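Local coordinates for sulfate adenylyltransferase (Allochromatium vinosum, PDB 4DNX), which catalyses the reaction of sulfate with ATP to give adenosine 5'-phosphosulfate and diphosphate, the step that activates sulfate, at residues A330-Y335 with V343-A348; I357-T362 with A373-F378. One frame throughout, in Å; residues are numbered along the deposited sequence.

Contact 1. Residues A330-Y335 with V343-A348; sequences ADNTAY and VMMRDA
Met-345 sets CG anti to its own carbonyl carbon (chi1 -56°) and Arg-346 sets CG between its backbone N and carbonyl carbon (chi1 66°); these torsions direct the first onto Ala-334 and the second onto Asp-331, across the open end of a beta hairpin formed by strands 333-336 and 341-344. The antiparallel register is fixed by Ala-334 and Val-343, a hydrogen-bonded pair: Ala-334 N donates to Val-343 O at 2.9 Å, and Val-343 N returns a nearly straight bond (169°) to Ala-334 O. Next comes the non-hydrogen-bonded pair Thr-333 and Met-344. Beyond it the chain turns into a 3-10 segment, yet Met-345 N still reaches Asn-332 O at 3.2 Å, in the carbonyl plane. The same oxygen accepts from a water that in turn accepts from Arg-346 N. Met-345 CG lies 3.7 Å from Ala-334 CB, while its CE meets Asn-332 CB at 3.5 Å. Asp-331 and Arg-346 do not touch charge to charge, since OD2 and NH1 are 4.9 Å apart; a second water bridges them. Asp-331 OD1 also takes Asn-332 N and a salt bridge from Arg-296. An alanine here would probably leave Arg-296 and Asn-332 N without this carboxylate partner and the bridging water without its acceptor. Met-344 SD sits 3.7 Å above the Arg-346 guanidinium plane, offset toward its rim.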
ATOM      1  N   ALA A 330       4.048  28.054  -9.929  1.00 19.33           N
ATOM      2  CA  ALA A 330       5.263  28.317  -9.151  1.00 20.00           C
ATOM      3  C   ALA A 330       6.373  28.940 -10.005  1.00 21.23           C
ATOM      4  O   ALA A 330       6.289  28.999 -11.239  1.00 21.41           O
ATOM      5  CB  ALA A 330       5.746  27.029  -8.508  1.00 18.13           C
ATOM      6  N   ASP A 331       7.412  29.434  -9.332  1.00 22.21           N
ATOM      7  CA  ASP A 331       8.581  30.026  -9.989  1.00 23.98           C
ATOM      8  C   ASP A 331       9.752  29.872  -9.009  1.00 24.30           C
ATOM      9  O   ASP A 331       9.565  29.347  -7.890  1.00 23.30           O
ATOM     10  CB  ASP A 331       8.297  31.491 -10.323  1.00 26.43           C
ATOM     11  CG  ASP A 331       9.211  32.054 -11.409  1.00 29.31           C
ATOM     12  OD1 ASP A 331      10.280  31.477 -11.674  1.00 30.83           O
ATOM     13  OD2 ASP A 331       8.856  33.107 -11.980  1.00 30.67           O
ATOM     14  N   ASN A 332      10.941  30.308  -9.428  1.00 25.73           N
ATOM     15  CA  ASN A 332      12.163  30.196  -8.620  1.00 27.09           C
ATOM     16  C   ASN A 332      11.988  30.830  -7.237  1.00 24.30           C
ATOM     17  O   ASN A 332      11.355  31.887  -7.101  1.00 24.25           O
ATOM     18  CB  ASN A 332      13.331  30.902  -9.309  1.00 31.15           C
ATOM     19  CG  ASN A 332      13.733  30.256 -10.648  1.00 35.03           C
ATOM     20  OD1 ASN A 332      13.719  29.035 -10.804  1.00 38.05           O
ATOM     21  ND2 ASN A 332      14.134  31.094 -11.596  1.00 41.68           N
ATOM     22  N   THR A 333      12.556  30.178  -6.232  1.00 22.93           N
ATOM     23  CA  THR A 333      12.542  30.702  -4.846  1.00 22.62           C
ATOM     24  C   THR A 333      13.932  31.139  -4.415  1.00 22.46           C
ATOM     25  O   THR A 333      14.946  30.801  -5.044  1.00 23.43           O
ATOM     26  CB  THR A 333      12.098  29.637  -3.812  1.00 22.45           C
ATOM     27  OG1 THR A 333      13.030  28.538  -3.816  1.00 24.61           O
ATOM     28  CG2 THR A 333      10.695  29.105  -4.070  1.00 22.05           C
ATOM     29  N   ALA A 334      13.988  31.909  -3.329  1.00 21.59           N
ATOM     30  CA  ALA A 334      15.242  32.333  -2.711  1.00 21.97           C
ATOM     31  C   ALA A 334      14.892  32.621  -1.251  1.00 21.13           C
ATOM     32  O   ALA A 334      13.718  32.728  -0.914  1.00 20.00           O
ATOM     33  CB  ALA A 334      15.789  33.586  -3.363  1.00 23.62           C
ATOM     34  N   TYR A 335      15.904  32.714  -0.399  1.00 21.86           N
ATOM     35  CA  TYR A 335      15.697  33.086   0.973  1.00 22.17           C
ATOM     36  C   TYR A 335      15.777  34.598   1.000  1.00 22.80           C
ATOM     37  O   TYR A 335      16.769  35.184   0.561  1.00 23.51           O
ATOM     38  CB  TYR A 335      16.810  32.524   1.877  1.00 23.75           C
ATOM     39  CG  TYR A 335      16.658  32.899   3.340  1.00 24.61           C
ATOM     40  CD1 TYR A 335      15.806  32.171   4.176  1.00 25.00           C
ATOM     41  CD2 TYR A 335      17.370  33.972   3.883  1.00 26.36           C
ATOM     42  CE1 TYR A 335      15.665  32.505   5.531  1.00 26.50           C
ATOM     43  CE2 TYR A 335      17.224  34.318   5.225  1.00 27.93           C
ATOM     44  CZ  TYR A 335      16.362  33.567   6.033  1.00 27.36           C
ATOM     45  OH  TYR A 335      16.255  33.920   7.367  1.00 29.65           O
ATOM     46  N   VAL A 343      10.908  32.662  -0.208  1.00 21.96           N
ATOM     47  CA  VAL A 343       9.810  33.233  -0.991  1.00 23.28           C
ATOM     48  C   VAL A 343      10.026  32.920  -2.480  1.00 23.86           C
ATOM     49  O   VAL A 343      11.152  32.591  -2.904  1.00 24.09           O
ATOM     50  CB  VAL A 343       9.682  34.764  -0.799  1.00 23.98           C
ATOM     51  CG1 VAL A 343       9.283  35.098   0.641  1.00 23.90           C
ATOM     52  CG2 VAL A 343      10.990  35.515  -1.169  1.00 25.07           C
ATOM     53  N   MET A 344       8.956  33.032  -3.261  1.00 23.75           N
ATOM     54  CA  MET A 344       9.097  33.141  -4.714  1.00 25.18           C
ATOM     55  C   MET A 344       9.557  34.567  -5.037  1.00 26.94           C
ATOM     56  O   MET A 344       8.907  35.561  -4.698  1.00 26.06           O
ATOM     57  CB  MET A 344       7.782  32.808  -5.426  1.00 25.74           C
ATOM     58  CG  MET A 344       7.674  31.334  -5.744  1.00 26.85           C
ATOM     59  SD  MET A 344       6.054  30.899  -6.408  1.00 28.70           S
ATOM     60  CE  MET A 344       4.937  31.277  -5.055  1.00 33.23           C
ATOM     61  N   MET A 345      10.693  34.665  -5.710  1.00 28.95           N
ATOM     62  CA  MET A 345      11.299  35.963  -6.001  1.00 33.42           C
ATOM     63  C   MET A 345      10.334  36.921  -6.721  1.00 34.96           C
ATOM     64  O   MET A 345      10.266  38.115  -6.403  1.00 34.54           O
ATOM     65  CB  MET A 345      12.583  35.754  -6.793  1.00 35.25           C
ATOM     66  CG  MET A 345      13.596  34.841  -6.087  1.00 36.68           C
ATOM     67  SD  MET A 345      15.236  34.943  -6.835  1.00 41.48           S
ATOM     68  CE  MET A 345      15.073  33.691  -8.086  1.00 38.79           C
ATOM     69  N   ARG A 346       9.549  36.362  -7.642  1.00 36.51           N
ATOM     70  CA  ARG A 346       8.567  37.118  -8.434  1.00 38.35           C
ATOM     71  C   ARG A 346       7.518  37.826  -7.562  1.00 37.00           C
ATOM     72  O   ARG A 346       6.972  38.853  -7.956  1.00 43.45           O
ATOM     73  CB  ARG A 346       7.906  36.202  -9.496  1.00 39.05           C
ATOM     74  CG  ARG A 346       7.036  35.089  -8.939  1.00 43.98           C
ATOM     75  CD  ARG A 346       5.653  35.004  -9.613  1.00 45.12           C
ATOM     76  NE  ARG A 346       4.685  34.309  -8.751  1.00 46.01           N
ATOM     77  CZ  ARG A 346       4.071  33.158  -9.047  1.00 42.58           C
ATOM     78  NH1 ARG A 346       4.291  32.544 -10.206  1.00 39.01           N
ATOM     79  NH2 ARG A 346       3.217  32.621  -8.178  1.00 42.43           N
ATOM     80  N   ASP A 347       7.293  37.309  -6.360  1.00 35.61           N
ATOM     81  CA  ASP A 347       6.263  37.805  -5.453  1.00 38.58           C
ATOM     82  C   ASP A 347       6.817  38.755  -4.398  1.00 44.22           C
ATOM     83  O   ASP A 347       6.078  39.228  -3.538  1.00 46.58           O
ATOM     84  CB  ASP A 347       5.524  36.638  -4.798  1.00 37.80           C
ATOM     85  CG  ASP A 347       4.624  35.897  -5.787  1.00 38.48           C
ATOM     86  OD1 ASP A 347       4.298  36.496  -6.836  1.00 41.21           O
ATOM     87  OD2 ASP A 347       4.261  34.720  -5.537  1.00 41.11           O
ATOM     88  N   ALA A 348       8.112  39.036  -4.475  1.00 47.39           N
ATOM     89  CA  ALA A 348       8.726  40.053  -3.630  1.00 53.86           C
ATOM     90  C   ALA A 348       9.354  41.153  -4.515  1.00 61.66           C
ATOM     91  O   ALA A 348      10.585  41.270  -4.598  1.00 60.98           O
ATOM     92  CB  ALA A 348       9.762  39.416  -2.697  1.00 50.56           C
TER
HETATM   93  O   HOH W   1       5.852  33.538 -12.289  1.00 37.19           O
HETATM   94  O   HOH W   2      10.179  33.735  -8.670  1.00 23.41           O

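Contact 2. Residues I357-T362 with A373-F378; sequences IQLSGT and APPPEF
Apolar packing against the Phe-378 ring carries this contact, which joins the chain leaving strand 356-357 to the proline-rich loop between helices 361-369 and 381-393. The ring takes a CH-pi contact centred on its face: Leu-359 CB stands 3.7 Å from the ring centroid and 4° off the ring normal. On the opposite face lies CB of the preceding Glu-377, offset toward the rim, so aliphatic carbons sandwich the ring. Leu-359 CG is anti to the backbone N (chi1 -165°), and from there CD2 lies beside the CG-CD2 side of the ring, 3.8 Å from Phe-378 CD2.

Other aliphatic contacts extend this patch at both ends. Leu-359 CD2 also meets Pro-375 CD at 4.0 Å, while Ile-357 crosses Phe-378 at about a right angle and brings CG2 to 3.6 Å from CZ.

The polar element is slight. Ile-357 O approaches the ring edge, near its plane, 3.5 Å from Phe-378 CZ, and no hydrogen bond links the two segments. Their backbones bond instead to other partners or within themselves: Ile-357 pairs with Tyr-335, while Phe-378 N donates to Pro-375 O at 2.9 Å and Pro-376 O accepts from Arg-206.

With no hydrogen bond between the segments, the pairing rests on shape, dispersion and the CH-pi contact, and the carbons on its two faces probably limit how far the phenyl ring can flip or tilt.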
ATOM      1  N   ILE A 357      19.266  35.428  -0.726  1.00 31.61           N
ATOM      2  CA  ILE A 357      20.382  34.497  -0.721  1.00 31.94           C
ATOM      3  C   ILE A 357      19.871  33.291  -1.496  1.00 30.70           C
ATOM      4  O   ILE A 357      18.729  32.832  -1.313  1.00 27.25           O
ATOM      5  CB  ILE A 357      20.807  34.066   0.705  1.00 33.94           C
ATOM      6  CG1 ILE A 357      21.139  35.270   1.588  1.00 36.86           C
ATOM      7  CG2 ILE A 357      22.017  33.147   0.649  1.00 35.27           C
ATOM      8  CD1 ILE A 357      21.133  34.896   3.069  1.00 37.34           C
ATOM      9  N   GLN A 358      20.727  32.800  -2.382  1.00 31.53           N
ATOM     10  CA  GLN A 358      20.367  31.695  -3.236  1.00 31.59           C
ATOM     11  C   GLN A 358      21.370  30.564  -3.104  1.00 30.02           C
ATOM     12  O   GLN A 358      22.574  30.804  -2.951  1.00 29.18           O
ATOM     13  CB  GLN A 358      20.316  32.164  -4.683  1.00 37.76           C
ATOM     14  CG  GLN A 358      18.911  32.116  -5.291  1.00 41.43           C
ATOM     15  CD  GLN A 358      18.737  33.197  -6.336  1.00 45.65           C
ATOM     16  OE1 GLN A 358      19.101  34.348  -6.121  1.00 47.07           O
ATOM     17  NE2 GLN A 358      18.193  32.824  -7.480  1.00 49.42           N
ATOM     18  N   LEU A 359      20.860  29.340  -3.157  1.00 28.29           N
ATOM     19  CA  LEU A 359      21.713  28.151  -3.104  1.00 28.83           C
ATOM     20  C   LEU A 359      21.007  27.042  -3.856  1.00 26.65           C
ATOM     21  O   LEU A 359      19.917  26.630  -3.501  1.00 26.11           O
ATOM     22  CB  LEU A 359      21.987  27.708  -1.660  1.00 29.62           C
ATOM     23  CG  LEU A 359      23.130  26.710  -1.420  1.00 29.56           C
ATOM     24  CD1 LEU A 359      24.510  27.283  -1.793  1.00 29.27           C
ATOM     25  CD2 LEU A 359      23.097  26.260   0.060  1.00 29.86           C
ATOM     26  N   SER A 360      21.630  26.561  -4.917  1.00 26.16           N
ATOM     27  CA  SER A 360      20.945  25.628  -5.769  1.00 25.53           C
ATOM     28  C   SER A 360      20.832  24.238  -5.139  1.00 24.07           C
ATOM     29  O   SER A 360      21.602  23.890  -4.224  1.00 24.90           O
ATOM     30  CB  SER A 360      21.656  25.554  -7.119  1.00 26.14           C
ATOM     31  OG  SER A 360      22.959  25.028  -6.961  1.00 27.33           O
ATOM     32  N   GLY A 361      19.937  23.432  -5.688  1.00 22.14           N
ATOM     33  CA  GLY A 361      19.792  22.031  -5.291  1.00 20.96           C
ATOM     34  C   GLY A 361      21.114  21.303  -5.551  1.00 21.86           C
ATOM     35  O   GLY A 361      21.489  20.411  -4.802  1.00 22.05           O
ATOM     36  N   THR A 362      21.841  21.732  -6.574  1.00 22.51           N
ATOM     37  CA  THR A 362      23.108  21.105  -6.882  1.00 23.10           C
ATOM     38  C   THR A 362      24.113  21.399  -5.778  1.00 23.45           C
ATOM     39  O   THR A 362      24.818  20.490  -5.320  1.00 23.56           O
ATOM     40  CB  THR A 362      23.658  21.558  -8.267  1.00 25.36           C
ATOM     41  OG1 THR A 362      22.807  20.986  -9.268  1.00 28.58           O
ATOM     42  CG2 THR A 362      25.101  21.097  -8.483  1.00 26.70           C
ATOM     43  N   ALA A 373      26.734  20.411   6.628  1.00 29.96           N
ATOM     44  CA  ALA A 373      25.315  20.722   6.578  1.00 28.21           C
ATOM     45  C   ALA A 373      25.151  22.080   5.901  1.00 27.17           C
ATOM     46  O   ALA A 373      25.872  23.029   6.227  1.00 27.92           O
ATOM     47  CB  ALA A 373      24.699  20.751   7.996  1.00 30.14           C
ATOM     48  N   PRO A 374      24.201  22.194   4.980  1.00 26.39           N
ATOM     49  CA  PRO A 374      23.922  23.509   4.400  1.00 26.79           C
ATOM     50  C   PRO A 374      23.384  24.439   5.475  1.00 27.38           C
ATOM     51  O   PRO A 374      22.990  23.964   6.565  1.00 26.26           O
ATOM     52  CB  PRO A 374      22.877  23.222   3.311  1.00 25.82           C
ATOM     53  CG  PRO A 374      23.068  21.752   2.985  1.00 24.92           C
ATOM     54  CD  PRO A 374      23.428  21.123   4.321  1.00 24.90           C
ATOM     55  N   PRO A 375      23.349  25.736   5.190  1.00 27.83           N
ATOM     56  CA  PRO A 375      22.789  26.678   6.140  1.00 28.87           C
ATOM     57  C   PRO A 375      21.333  26.336   6.422  1.00 27.57           C
ATOM     58  O   PRO A 375      20.663  25.724   5.558  1.00 27.96           O
ATOM     59  CB  PRO A 375      22.929  28.028   5.422  1.00 29.24           C
ATOM     60  CG  PRO A 375      24.016  27.837   4.444  1.00 29.95           C
ATOM     61  CD  PRO A 375      23.921  26.421   4.013  1.00 29.32           C
ATOM     62  N   PRO A 376      20.837  26.639   7.625  1.00 28.69           N
ATOM     63  CA  PRO A 376      19.447  26.262   7.956  1.00 28.55           C
ATOM     64  C   PRO A 376      18.394  26.992   7.117  1.00 28.40           C
ATOM     65  O   PRO A 376      17.233  26.580   7.103  1.00 29.73           O
ATOM     66  CB  PRO A 376      19.310  26.598   9.448  1.00 28.94           C
ATOM     67  CG  PRO A 376      20.399  27.603   9.712  1.00 29.62           C
ATOM     68  CD  PRO A 376      21.530  27.262   8.773  1.00 30.17           C
ATOM     69  N   GLU A 377      18.809  28.035   6.392  1.00 31.24           N
ATOM     70  CA  GLU A 377      17.938  28.704   5.403  1.00 30.45           C
ATOM     71  C   GLU A 377      17.594  27.804   4.207  1.00 27.69           C
ATOM     72  O   GLU A 377      16.607  28.055   3.496  1.00 26.46           O
ATOM     73  CB  GLU A 377      18.600  29.977   4.873  1.00 34.92           C
ATOM     74  CG  GLU A 377      18.866  31.035   5.944  1.00 40.61           C
ATOM     75  CD  GLU A 377      19.837  30.547   7.025  1.00 45.54           C
ATOM     76  OE1 GLU A 377      19.423  30.453   8.209  1.00 49.95           O
ATOM     77  OE2 GLU A 377      20.993  30.224   6.675  1.00 44.34           O
ATOM     78  N   PHE A 378      18.405  26.761   3.976  1.00 23.99           N
ATOM     79  CA  PHE A 378      18.235  25.917   2.789  1.00 22.41           C
ATOM     80  C   PHE A 378      18.009  24.432   3.069  1.00 20.64           C
ATOM     81  O   PHE A 378      17.471  23.715   2.202  1.00 20.02           O
ATOM     82  CB  PHE A 378      19.425  26.093   1.854  1.00 23.28           C
ATOM     83  CG  PHE A 378      19.624  27.529   1.423  1.00 25.19           C
ATOM     84  CD1 PHE A 378      18.789  28.098   0.446  1.00 25.14           C
ATOM     85  CD2 PHE A 378      20.585  28.304   2.020  1.00 26.93           C
ATOM     86  CE1 PHE A 378      18.970  29.429   0.052  1.00 26.32           C
ATOM     87  CE2 PHE A 378      20.774  29.640   1.637  1.00 28.96           C
ATOM     88  CZ  PHE A 378      19.956  30.192   0.652  1.00 27.52           C
TER

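In the fold
Contacts 1 and 2 follow one another along the chain, their centres 14 Å apart, and meet through the three-stranded antiparallel sheet in which strand 333-336 lies between 341-344 and 356-357. Tyr-335 O and Ile-357 N, 2.8 Å apart in a probable hydrogen bond, join the hairpin of contact 1 to the strand from which contact 2 departs. Side chains add to this seam: Tyr-335 CE1 packs 3.5 Å from Glu-377 CG, and Met-345 CE lies 3.3 Å from Gln-358 NE2. Both contacts lie in the ATP-sulfurylase family region, their centres about 25 and 27 Å from the centre of the chain; neither includes a bound substrate.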